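Local coordinates for structural protein ORF273 (Acidianus two-tailed virus, PDB 4ART) that forms part of the virion as a structural protein with a new fold, stable to heat and acid, at the interface of chains A and B. Numbering follows the deposited sequence. Chains: chain A/B, Structural protein ORF273.

Contact 1 and contact 2 are neighbouring patches of one two-fold interface between identical chains. The centres of their C-alpha atoms lie about 13 Å apart. Helix 188-201 of chain A serves both: its first residue, A:Ala188, belongs to contact 2, and three later residues belong to contact 1. Chain B gives helix 210-221 to contact 1 and the following turn, with 3-10 helix 226-228, to contact 2. Chain B thus meets chain A with two nearby parts of one stretch. Symmetry repeats both patches with the chains exchanged. This pairing may or may not be the form used in the virion.

Contact 1: the interface of chains A and B. Residues chain A 113-114, 191, 195, 199; chain B 215, 219.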
# COMPACT_ATOMS: atom_id res chain seq x y z
N ILE A 113 8.05 4.92 5.02
CA ILE A 113 9.18 5.86 5.03
C ILE A 113 8.75 7.14 5.73
O ILE A 113 9.47 7.65 6.60
CB ILE A 113 9.73 6.10 3.58
CG1 ILE A 113 10.67 4.96 3.18
CG2 ILE A 113 10.47 7.46 3.42
CD1 ILE A 113 12.04 4.87 3.97
N SER A 114 7.54 7.61 5.39
CA SER A 114 6.93 8.80 5.96
C SER A 114 6.94 8.75 7.48
O SER A 114 7.33 9.71 8.12
CB SER A 114 5.50 8.99 5.44
OG SER A 114 5.46 9.16 4.04
N PHE A 191 10.22 18.47 4.39
CA PHE A 191 9.95 17.08 4.74
C PHE A 191 9.93 16.25 3.45
O PHE A 191 10.59 15.22 3.38
CB PHE A 191 8.61 16.97 5.49
CG PHE A 191 8.27 15.57 5.91
CD1 PHE A 191 7.61 14.70 5.05
CD2 PHE A 191 8.60 15.12 7.17
CE1 PHE A 191 7.32 13.41 5.42
CE2 PHE A 191 8.30 13.83 7.55
CZ PHE A 191 7.67 12.99 6.66
N GLU A 195 12.27 13.17 2.22
CA GLU A 195 11.59 11.92 1.91
C GLU A 195 11.97 11.36 0.51
O GLU A 195 12.26 10.17 0.37
CB GLU A 195 10.06 12.12 2.07
CG GLU A 195 9.32 10.85 1.77
CD GLU A 195 8.13 10.51 2.63
OE1 GLU A 195 7.16 11.29 2.67
OE2 GLU A 195 8.05 9.32 2.98
N ALA A 199 13.86 7.70 -0.06
CA ALA A 199 13.09 6.63 -0.69
C ALA A 199 13.30 6.37 -2.16
O ALA A 199 13.10 5.25 -2.61
CB ALA A 199 11.62 6.87 -0.43
N ARG B 215 2.18 9.15 -1.66
CA ARG B 215 2.52 9.53 -0.28
C ARG B 215 1.90 10.85 0.23
O ARG B 215 1.28 10.86 1.29
CB ARG B 215 4.05 9.55 -0.09
CG ARG B 215 4.70 8.16 -0.10
CD ARG B 215 6.17 8.21 0.25
NE ARG B 215 6.74 6.86 0.39
CZ ARG B 215 7.62 6.32 -0.43
NH1 ARG B 215 8.08 7.00 -1.48
NH2 ARG B 215 8.06 5.08 -0.22
N HIS B 219 -1.63 11.43 2.96
CA HIS B 219 -1.11 12.13 4.15
C HIS B 219 -2.17 13.14 4.62
O HIS B 219 -2.51 13.21 5.80
CB HIS B 219 0.11 12.98 3.68
CG HIS B 219 1.30 13.14 4.58
ND1 HIS B 219 2.60 13.02 4.08
CD2 HIS B 219 1.37 13.55 5.87
CE1 HIS B 219 3.40 13.26 5.10
NE2 HIS B 219 2.71 13.58 6.20
O HOH W 1 2.72 9.70 3.60
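Helix 210-221 of chain B packs here against helices 113-123 and 188-201 of chain A. B:Arg215 reaches across towards A:Glu195. Its chain is extended from CG to NE, which carries the guanidinium past the carboxylate to the methyl of A:Ala199. The salt bridge is long: B:Arg215 NE lies 3.8 Å from A:Glu195 OE2. The carboxylate and guanidinium planes are turned 25° apart. The methylene carbon B:Arg215 CD is nearer, 3.5 Å from A:Glu195 OE2, so the pair meets through aliphatic surface as well as charge. Further out, B:Arg215 NH1 comes to 3.7 Å from A:Ala199 CB. A:Ile113 adds a looser contact to the arginine end.

A:Glu195 is held from its own chain. CG is anti to the backbone N (chi1 -180°) and the chain bends at chi2, which brings the carboxylate to A:Ser114. The hydroxyl A:Ser114 OG donates to A:Glu195 OE2 at 2.8 Å, on the syn lone pair. This bond should help fix the carboxylate that faces the arginine. The same hydroxyl binds a water at 2.8 Å from OG. That water also meets the backbone carbonyl oxygen B:Arg215 O at 3.0 Å, giving a polar bridge between the helices.

One turn further along the chain B helix, B:His219 meets A:Phe191. The phenyl carbon A:Phe191 CE1 comes in the imidazole plane to B:His219 CE1, 3.9 Å away, at the edge of that ring. The imidazole also lies near A:Glu195, whose carboxylate might favour a positive charge on it. A:Phe191, A:Glu195 and A:Ala199 lie at four-residue spacing on helix 188-201. Helix 113-123 brings A:Ser114 in beside them, so the chain B helix lies against two helices of chain A.

Contact 2: the interface of chains A and B. Residues chain A 128-131, 188; chain B 225-228.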
# COMPACT_ATOMS: atom_id res chain seq x y z
N ILE A 128 7.58 19.40 12.54
CA ILE A 128 7.08 19.42 11.17
C ILE A 128 5.86 20.33 11.17
O ILE A 128 4.83 20.01 11.79
CB ILE A 128 6.82 17.98 10.59
CG1 ILE A 128 8.08 17.10 10.67
CG2 ILE A 128 6.30 18.02 9.14
CD1 ILE A 128 7.83 15.64 10.70
N ALA A 129 6.03 21.53 10.56
CA ALA A 129 5.02 22.57 10.46
C ALA A 129 4.22 22.73 11.78
O ALA A 129 4.85 22.81 12.84
CB ALA A 129 4.11 22.32 9.26
N ASN A 130 2.88 22.72 11.75
CA ASN A 130 2.12 22.87 12.99
C ASN A 130 1.63 21.56 13.62
O ASN A 130 0.81 21.59 14.54
CB ASN A 130 1.02 23.94 12.89
CG ASN A 130 1.57 25.33 12.69
OD1 ASN A 130 1.88 26.07 13.64
ND2 ASN A 130 1.76 25.70 11.43
N GLU A 131 2.18 20.43 13.18
CA GLU A 131 1.83 19.11 13.70
C GLU A 131 2.38 18.78 15.10
O GLU A 131 3.50 19.18 15.43
CB GLU A 131 2.13 18.01 12.68
CG GLU A 131 1.31 18.11 11.41
CD GLU A 131 -0.18 18.41 11.55
OE1 GLU A 131 -0.91 17.55 12.08
OE2 GLU A 131 -0.61 19.51 11.13
N ALA A 188 6.54 21.54 5.12
CA ALA A 188 6.08 20.31 4.47
C ALA A 188 6.97 20.03 3.25
O ALA A 188 7.31 18.88 2.98
CB ALA A 188 4.63 20.46 4.03
N ASN B 225 -3.65 14.92 8.17
CA ASN B 225 -2.55 15.78 8.55
C ASN B 225 -2.63 17.04 7.72
O ASN B 225 -2.36 16.99 6.51
CB ASN B 225 -1.23 15.05 8.36
CG ASN B 225 -0.07 15.81 8.90
OD1 ASN B 225 0.15 16.99 8.58
ND2 ASN B 225 0.65 15.15 9.78
N ASN B 226 -3.02 18.17 8.35
CA ASN B 226 -3.22 19.47 7.70
C ASN B 226 -2.02 20.13 7.07
O ASN B 226 -2.20 20.95 6.17
CB ASN B 226 -3.99 20.45 8.59
CG ASN B 226 -5.45 20.57 8.24
OD1 ASN B 226 -6.21 19.61 8.33
ND2 ASN B 226 -5.87 21.75 7.84
N SER B 227 -0.80 19.83 7.55
CA SER B 227 0.44 20.43 7.03
C SER B 227 0.66 20.11 5.55
O SER B 227 1.30 20.89 4.82
CB SER B 227 1.64 20.00 7.86
OG SER B 227 1.54 20.53 9.17
N PHE B 228 0.11 19.00 5.09
CA PHE B 228 0.27 18.59 3.71
C PHE B 228 -0.90 19.02 2.80
O PHE B 228 -0.96 18.58 1.66
CB PHE B 228 0.71 17.12 3.64
CG PHE B 228 2.08 16.94 4.26
CD1 PHE B 228 2.25 16.93 5.65
CD2 PHE B 228 3.22 16.83 3.46
CE1 PHE B 228 3.53 16.78 6.22
CE2 PHE B 228 4.49 16.67 4.04
CZ PHE B 228 4.64 16.65 5.42
O HOH W 2 -3.63 18.39 11.17
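The end of strand 127-128, the loop after it and the start of helix 188-201 in chain A meet the turn of chain B that follows helix 210-221 and holds 3-10 helix 226-228. A:Glu131 and B:Ser227 make a direct polar link. The hydroxyl B:Ser227 OG donates to A:Glu131 OE2 at 3.1 Å. It meets the oxygen on its anti side, 18° out of the carboxylate plane. The A:Glu131 chain bends at chi2, which lays its CG and carboxylate against B:Asn225. These two groups pass obliquely, their planes 45° apart, with A:Glu131 CG 3.7 Å from B:Asn225 CG.

The amide of B:Asn225 is held within its own turn. B:Ser227 N donates to B:Asn225 OD1 at 3.2 Å, in the carbonyl plane. This bond ties the turn together beside the glutamate. A water extends the link: it lies 3.0 Å from A:Glu131 OE1 and takes a nearly straight bond (168° at H) from the backbone nitrogen B:Asn226 N. The carboxylate thus reaches the chain B turn both directly and through solvent.

Apolar contacts flank this polar group. The methyl A:Ala129 CB packs against B:Ser227 CB at 3.7 Å. A:Ala188 CB sits over one face of the B:Phe228 ring, offset towards the rim, 4.0 Å from the centroid. A:Ile128 approaches the same ring more loosely through its CG2 branch. The site joins the short turn of one subunit to a loop and a helix start of the other. With its two-fold twin it is likely to help hold the two chains of the deposited assembly together, if that pairing exists in the virion.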